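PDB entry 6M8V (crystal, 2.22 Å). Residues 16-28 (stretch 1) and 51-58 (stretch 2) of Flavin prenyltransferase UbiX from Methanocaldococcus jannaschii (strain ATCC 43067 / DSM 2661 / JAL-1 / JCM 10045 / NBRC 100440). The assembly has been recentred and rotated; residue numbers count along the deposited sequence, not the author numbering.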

ATOM      1  N   ALA A  16     -16.605 -23.889 -23.534  1.00 28.63           N
ATOM      2  CA  ALA A  16     -16.700 -25.002 -22.594  1.00 29.97           C
ATOM      3  C   ALA A  16     -17.136 -26.282 -23.297  1.00 33.73           C
ATOM      4  O   ALA A  16     -16.641 -27.371 -22.980  1.00 34.01           O
ATOM      5  CB  ALA A  16     -17.665 -24.653 -21.463  1.00 28.19           C
ATOM      6  N   LYS A  17     -18.062 -26.171 -24.250  1.00 33.17           N
ATOM      7  CA  LYS A  17     -18.509 -27.347 -24.988  1.00 37.14           C
ATOM      8  C   LYS A  17     -17.354 -27.969 -25.765  1.00 35.46           C
ATOM      9  O   LYS A  17     -17.123 -29.180 -25.691  1.00 33.13           O
ATOM     10  CB  LYS A  17     -19.661 -26.972 -25.925  1.00 40.36           C
ATOM     11  CG  LYS A  17     -20.203 -28.133 -26.773  1.00 42.74           C
ATOM     12  CD  LYS A  17     -21.272 -27.649 -27.750  1.00 37.50           C
ATOM     13  CE  LYS A  17     -21.798 -28.777 -28.642  1.00 40.98           C
ATOM     14  NZ  LYS A  17     -20.730 -29.405 -29.475  1.00 38.72           N
ATOM     15  N   ARG A  18     -16.600 -27.142 -26.497  1.00 33.90           N
ATOM     16  CA  ARG A  18     -15.476 -27.655 -27.274  1.00 32.90           C
ATOM     17  C   ARG A  18     -14.393 -28.246 -26.376  1.00 36.86           C
ATOM     18  O   ARG A  18     -13.820 -29.293 -26.697  1.00 41.11           O
ATOM     19  CB  ARG A  18     -14.898 -26.548 -28.154  1.00 32.74           C
ATOM     20  CG  ARG A  18     -13.730 -26.987 -29.031  1.00 33.60           C
ATOM     21  CD  ARG A  18     -14.132 -28.087 -30.022  1.00 52.26           C
ATOM     22  NE  ARG A  18     -15.458 -27.865 -30.596  1.00 54.33           N
ATOM     23  CZ  ARG A  18     -15.725 -26.978 -31.551  1.00 58.98           C
ATOM     24  NH1 ARG A  18     -14.756 -26.218 -32.050  1.00 53.35           N
ATOM     25  NH2 ARG A  18     -16.964 -26.846 -32.007  1.00 62.03           N
ATOM     26  N   LEU A  19     -14.090 -27.585 -25.254  1.00 34.19           N
ATOM     27  CA  LEU A  19     -13.093 -28.128 -24.334  1.00 33.32           C
ATOM     28  C   LEU A  19     -13.519 -29.492 -23.799  1.00 35.47           C
ATOM     29  O   LEU A  19     -12.690 -30.401 -23.664  1.00 34.85           O
ATOM     30  CB  LEU A  19     -12.850 -27.155 -23.177  1.00 30.24           C
ATOM     31  CG  LEU A  19     -11.962 -27.670 -22.036  1.00 34.23           C
ATOM     32  CD1 LEU A  19     -10.532 -27.905 -22.512  1.00 30.61           C
ATOM     33  CD2 LEU A  19     -11.978 -26.716 -20.832  1.00 33.76           C
ATOM     34  N   LEU A  20     -14.807 -29.652 -23.489  1.00 32.07           N
ATOM     35  CA  LEU A  20     -15.285 -30.913 -22.928  1.00 32.75           C
ATOM     36  C   LEU A  20     -15.152 -32.058 -23.923  1.00 43.69           C
ATOM     37  O   LEU A  20     -14.875 -33.197 -23.528  1.00 34.86           O
ATOM     38  CB  LEU A  20     -16.740 -30.776 -22.483  1.00 35.71           C
ATOM     39  CG  LEU A  20     -17.010 -30.110 -21.137  1.00 34.93           C
ATOM     40  CD1 LEU A  20     -18.469 -29.726 -21.054  1.00 36.74           C
ATOM     41  CD2 LEU A  20     -16.641 -31.035 -19.998  1.00 31.67           C
ATOM     42  N   GLU A  21     -15.355 -31.789 -25.216  1.00 34.64           N
ATOM     43  CA  GLU A  21     -15.283 -32.887 -26.173  1.00 39.51           C
ATOM     44  C   GLU A  21     -13.847 -33.232 -26.553  1.00 38.67           C
ATOM     45  O   GLU A  21     -13.539 -34.412 -26.752  1.00 39.16           O
ATOM     46  CB  GLU A  21     -16.122 -32.587 -27.421  1.00 38.21           C
ATOM     47  CG  GLU A  21     -15.956 -31.218 -28.044  1.00 41.75           C
ATOM     48  CD  GLU A  21     -17.142 -30.862 -28.930  1.00 50.75           C
ATOM     49  OE1 GLU A  21     -18.283 -31.226 -28.567  1.00 51.29           O
ATOM     50  OE2 GLU A  21     -16.938 -30.233 -29.993  1.00 52.90           O
ATOM     51  N   VAL A  22     -12.945 -32.248 -26.630  1.00 40.54           N
ATOM     52  CA  VAL A  22     -11.543 -32.591 -26.848  1.00 42.36           C
ATOM     53  C   VAL A  22     -10.906 -33.241 -25.624  1.00 46.76           C
ATOM     54  O   VAL A  22      -9.841 -33.851 -25.747  1.00 54.12           O
ATOM     55  CB  VAL A  22     -10.712 -31.364 -27.279  1.00 36.69           C
ATOM     56  CG1 VAL A  22     -11.341 -30.689 -28.494  1.00 35.93           C
ATOM     57  CG2 VAL A  22     -10.550 -30.386 -26.124  1.00 43.66           C
ATOM     58  N   LEU A  23     -11.531 -33.138 -24.450  1.00 45.12           N
ATOM     59  CA  LEU A  23     -11.041 -33.777 -23.234  1.00 43.65           C
ATOM     60  C   LEU A  23     -11.658 -35.144 -22.987  1.00 45.21           C
ATOM     61  O   LEU A  23     -11.214 -35.840 -22.059  1.00 47.40           O
ATOM     62  CB  LEU A  23     -11.313 -32.883 -22.018  1.00 39.58           C
ATOM     63  CG  LEU A  23     -10.346 -31.724 -21.751  1.00 43.30           C
ATOM     64  CD1 LEU A  23     -10.774 -30.987 -20.503  1.00 31.86           C
ATOM     65  CD2 LEU A  23      -8.943 -32.270 -21.602  1.00 48.19           C
ATOM     66  N   LYS A  24     -12.649 -35.532 -23.807  1.00 53.47           N
ATOM     67  CA  LYS A  24     -13.505 -36.681 -23.508  1.00 58.88           C
ATOM     68  C   LYS A  24     -12.691 -37.931 -23.201  1.00 61.07           C
ATOM     69  O   LYS A  24     -12.904 -38.591 -22.181  1.00 70.30           O
ATOM     70  CB  LYS A  24     -14.447 -36.972 -24.677  1.00 59.88           C
ATOM     71  CG  LYS A  24     -15.474 -38.089 -24.405  1.00 69.49           C
ATOM     72  CD  LYS A  24     -15.844 -38.165 -22.917  1.00 71.34           C
ATOM     73  CE  LYS A  24     -17.248 -38.623 -22.696  1.00 74.05           C
ATOM     74  NZ  LYS A  24     -17.417 -39.974 -23.310  1.00 78.79           N
ATOM     75  N   ASP A  25     -11.774 -38.291 -24.087  1.00 50.37           N
ATOM     76  CA  ASP A  25     -11.048 -39.545 -23.954  1.00 61.63           C
ATOM     77  C   ASP A  25      -9.598 -39.321 -23.548  1.00 62.52           C
ATOM     78  O   ASP A  25      -8.764 -40.214 -23.726  1.00 69.41           O
ATOM     79  CB  ASP A  25     -11.139 -40.349 -25.256  1.00 72.64           C
ATOM     80  CG  ASP A  25     -12.543 -40.898 -25.510  1.00 81.32           C
ATOM     81  OD1 ASP A  25     -13.146 -41.481 -24.580  1.00 83.90           O
ATOM     82  OD2 ASP A  25     -13.053 -40.749 -26.643  1.00 84.56           O
ATOM     83  N   ARG A  26      -9.282 -38.150 -22.990  1.00 56.33           N
ATOM     84  CA  ARG A  26      -7.918 -37.846 -22.581  1.00 54.86           C
ATOM     85  C   ARG A  26      -7.779 -37.470 -21.113  1.00 55.07           C
ATOM     86  O   ARG A  26      -6.649 -37.268 -20.651  1.00 59.15           O
ATOM     87  CB  ARG A  26      -7.336 -36.718 -23.445  1.00 56.37           C
ATOM     88  CG  ARG A  26      -6.288 -37.192 -24.441  1.00 63.54           C
ATOM     89  CD  ARG A  26      -5.827 -36.064 -25.349  1.00 62.14           C
ATOM     90  NE  ARG A  26      -6.912 -35.560 -26.186  1.00 65.89           N
ATOM     91  CZ  ARG A  26      -6.761 -34.633 -27.127  1.00 69.58           C
ATOM     92  NH1 ARG A  26      -5.566 -34.103 -27.356  1.00 65.94           N
ATOM     93  NH2 ARG A  26      -7.806 -34.236 -27.841  1.00 71.59           N
ATOM     94  N   ALA A  27      -8.877 -37.369 -20.367  1.00 47.46           N
ATOM     95  CA  ALA A  27      -8.795 -36.995 -18.963  1.00 44.93           C
ATOM     96  C   ALA A  27     -10.101 -37.345 -18.271  1.00 44.67           C
ATOM     97  O   ALA A  27     -11.159 -37.399 -18.904  1.00 45.20           O
ATOM     98  CB  ALA A  27      -8.493 -35.497 -18.791  1.00 42.13           C
ATOM     99  N   GLU A  28     -10.011 -37.587 -16.963  1.00 43.63           N
ATOM    100  CA  GLU A  28     -11.194 -37.740 -16.124  1.00 45.95           C
ATOM    101  C   GLU A  28     -11.751 -36.351 -15.848  1.00 41.55           C
ATOM    102  O   GLU A  28     -11.107 -35.534 -15.181  1.00 40.68           O
ATOM    103  CB  GLU A  28     -10.856 -38.467 -14.825  1.00 50.31           C
ATOM    104  CG  GLU A  28     -12.082 -38.862 -14.006  1.00 57.63           C
ATOM    105  CD  GLU A  28     -11.733 -39.338 -12.608  1.00 63.16           C
ATOM    106  OE1 GLU A  28     -12.619 -39.307 -11.725  1.00 65.33           O
ATOM    107  OE2 GLU A  28     -10.571 -39.739 -12.391  1.00 61.99           O
ATOM    108  N   GLU A  51     -27.558 -31.831 -22.485  1.00 56.66           N
ATOM    109  CA  GLU A  51     -26.714 -32.306 -23.578  1.00 60.01           C
ATOM    110  C   GLU A  51     -25.237 -32.090 -23.280  1.00 61.15           C
ATOM    111  O   GLU A  51     -24.391 -32.860 -23.746  1.00 60.36           O
ATOM    112  CB  GLU A  51     -27.087 -31.593 -24.878  1.00 60.51           C
ATOM    113  CG  GLU A  51     -28.334 -32.123 -25.573  1.00 69.04           C
ATOM    114  CD  GLU A  51     -28.085 -33.421 -26.315  1.00 72.97           C
ATOM    115  OE1 GLU A  51     -28.284 -34.502 -25.719  1.00 71.57           O
ATOM    116  OE2 GLU A  51     -27.688 -33.357 -27.500  1.00 73.83           O
ATOM    117  N   ILE A  52     -24.905 -31.037 -22.531  1.00 54.80           N
ATOM    118  CA  ILE A  52     -23.523 -30.805 -22.128  1.00 53.95           C
ATOM    119  C   ILE A  52     -23.140 -31.754 -21.002  1.00 54.12           C
ATOM    120  O   ILE A  52     -21.992 -32.208 -20.920  1.00 54.12           O
ATOM    121  CB  ILE A  52     -23.344 -29.330 -21.719  1.00 52.80           C
ATOM    122  CG1 ILE A  52     -23.743 -28.408 -22.874  1.00 52.94           C
ATOM    123  CG2 ILE A  52     -21.914 -29.047 -21.278  1.00 51.98           C
ATOM    124  CD1 ILE A  52     -22.788 -28.445 -24.042  1.00 53.18           C
ATOM    125  N   LYS A  53     -24.101 -32.084 -20.137  1.00 54.49           N
ATOM    126  CA  LYS A  53     -23.846 -32.932 -18.977  1.00 55.50           C
ATOM    127  C   LYS A  53     -23.252 -34.279 -19.362  1.00 56.11           C
ATOM    128  O   LYS A  53     -22.449 -34.838 -18.605  1.00 56.21           O
ATOM    129  CB  LYS A  53     -25.152 -33.124 -18.205  1.00 55.48           C
ATOM    130  CG  LYS A  53     -25.088 -34.042 -17.000  1.00 56.22           C
ATOM    131  CD  LYS A  53     -26.456 -34.076 -16.339  1.00 56.92           C
ATOM    132  CE  LYS A  53     -26.504 -34.986 -15.128  1.00 63.05           C
ATOM    133  NZ  LYS A  53     -27.910 -35.144 -14.650  1.00 64.88           N
ATOM    134  N   LYS A  54     -23.617 -34.811 -20.529  1.00 56.85           N
ATOM    135  CA  LYS A  54     -23.192 -36.160 -20.879  1.00 65.87           C
ATOM    136  C   LYS A  54     -21.752 -36.235 -21.368  1.00 63.76           C
ATOM    137  O   LYS A  54     -21.241 -37.345 -21.534  1.00 60.91           O
ATOM    138  CB  LYS A  54     -24.111 -36.769 -21.948  1.00 70.55           C
ATOM    139  CG  LYS A  54     -24.613 -35.795 -22.994  1.00 73.39           C
ATOM    140  CD  LYS A  54     -25.270 -36.512 -24.170  1.00 74.97           C
ATOM    141  CE  LYS A  54     -26.502 -37.293 -23.746  1.00 81.08           C
ATOM    142  NZ  LYS A  54     -27.714 -36.428 -23.681  1.00 81.76           N
ATOM    143  N   LEU A  55     -21.080 -35.107 -21.604  1.00 63.98           N
ATOM    144  CA  LEU A  55     -19.704 -35.161 -22.091  1.00 59.86           C
ATOM    145  C   LEU A  55     -18.675 -35.315 -20.981  1.00 57.28           C
ATOM    146  O   LEU A  55     -17.475 -35.330 -21.274  1.00 68.80           O
ATOM    147  CB  LEU A  55     -19.372 -33.916 -22.909  1.00 59.65           C
ATOM    148  CG  LEU A  55     -20.469 -33.417 -23.850  1.00 60.18           C
ATOM    149  CD1 LEU A  55     -20.052 -32.104 -24.497  1.00 55.13           C
ATOM    150  CD2 LEU A  55     -20.774 -34.479 -24.898  1.00 57.46           C
ATOM    151  N   ALA A  56     -19.103 -35.438 -19.731  1.00 46.01           N
ATOM    152  CA  ALA A  56     -18.194 -35.499 -18.599  1.00 48.56           C
ATOM    153  C   ALA A  56     -18.243 -36.871 -17.944  1.00 46.56           C
ATOM    154  O   ALA A  56     -19.261 -37.565 -17.992  1.00 45.80           O
ATOM    155  CB  ALA A  56     -18.538 -34.425 -17.564  1.00 43.89           C
ATOM    156  N   THR A  57     -17.125 -37.250 -17.319  1.00 50.92           N
ATOM    157  CA  THR A  57     -17.085 -38.489 -16.551  1.00 52.06           C
ATOM    158  C   THR A  57     -17.918 -38.402 -15.278  1.00 51.63           C
ATOM    159  O   THR A  57     -18.319 -39.438 -14.741  1.00 51.53           O
ATOM    160  CB  THR A  57     -15.639 -38.847 -16.200  1.00 52.58           C
ATOM    161  OG1 THR A  57     -14.797 -38.593 -17.330  1.00 59.89           O
ATOM    162  CG2 THR A  57     -15.529 -40.319 -15.819  1.00 50.51           C
ATOM    163  N   ASP A  58     -18.180 -37.195 -14.779  1.00 52.22           N
ATOM    164  CA  ASP A  58     -19.037 -36.997 -13.620  1.00 48.68           C
ATOM    165  C   ASP A  58     -19.637 -35.603 -13.684  1.00 48.64           C
ATOM    166  O   ASP A  58     -19.040 -34.681 -14.248  1.00 48.47           O
ATOM    167  CB  ASP A  58     -18.272 -37.169 -12.305  1.00 50.06           C
ATOM    168  CG  ASP A  58     -18.200 -38.609 -11.858  1.00 58.01           C
ATOM    169  OD1 ASP A  58     -19.208 -39.333 -12.020  1.00 66.21           O
ATOM    170  OD2 ASP A  58     -17.135 -39.016 -11.344  1.00 54.22           O
TER
HETATM  171  O   HOH W   1     -14.259 -37.258 -19.818  1.00 54.86           O

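The contact between these two stretches is held mainly by apolar packing. No direct hydrogen bond crosses it, and the buried surface, 463 Å² summed over both sides, is modest. Residues far apart in sequence meet where the helix that carries Lys 17 and Leu 20 lies against a weakly bonded helical segment and the turn that follows it.

Three branched aliphatic side chains form the centre. Leu 20 points toward the second stretch, and its CD1 lies 3.5 Å from CG2 of Ile 52, a close van der Waals approach. The CA-to-CB bond of Ile 52 points sideways, but the end of its side chain comes nearer, so a branched chain suits this position: CG2 meets Leu 20 while CD1 reaches to 3.8 Å from CG of Lys 17. Leu 55 points toward the helix and has more area covered by the other stretch than any other residue here. Its CD1 lies 4.1 Å from CB of Leu 20 and 4.3 Å from the backbone O of Lys 17, so that one methyl group rests against successive parts of the helix surface. Leucine and isoleucine fit such a place because they fill space without bringing polar groups that would need partners.

The backbone presents Leu 55 through a type I beta turn from Lys 53 to Ala 56. Leu 55 N also donates to Ile 52 O, just before the turn, at 3.1 Å, tying together the two residues that pack on Leu 20.

A long chain suits Lys 17, whose aliphatic part can pack while its ammonium group reaches a carboxylate. Lys 17 is extended through chi1 to chi3, all t, and turns at chi4, which is m. Its CG touches Ile 52, while its NZ forms a salt bridge with OE1 of Glu 21 at 3.2 Å. Glu 21 also binds Arg 18, whose NE donates to OE2 at 2.9 Å; one carboxylate thus serves two basic neighbours on the same helix, a use of both its oxygens. Lys 24 approaches by its carbon chain, with CE 3.6 Å from O of Leu 55. On the second stretch, Lys 54 points away from the contact and its NZ makes a salt bridge with OE1 of Glu 51 at 2.9 Å.

At the far end, the direct contacts are looser and water supplies a polar link. Thr 57 points toward stretch 1; its OG1 is 3.9 Å from CA of Glu 28, and its CG2 is 4.2 Å from CG of the same residue. Threonine suits this site because it offers both a methyl group and a hydroxyl. Water 1 lies 2.9 Å from Thr 57 OG1 and donates to O of Lys 24 at 3.0 Å and to O of Ala 27 at 3.2 Å, bridging a gap that the side chain does not close. Nearby, OE1 of Glu 28 and OD2 of Asp 58 are 4.5 Å apart, a proximity of like charges that offers no attraction.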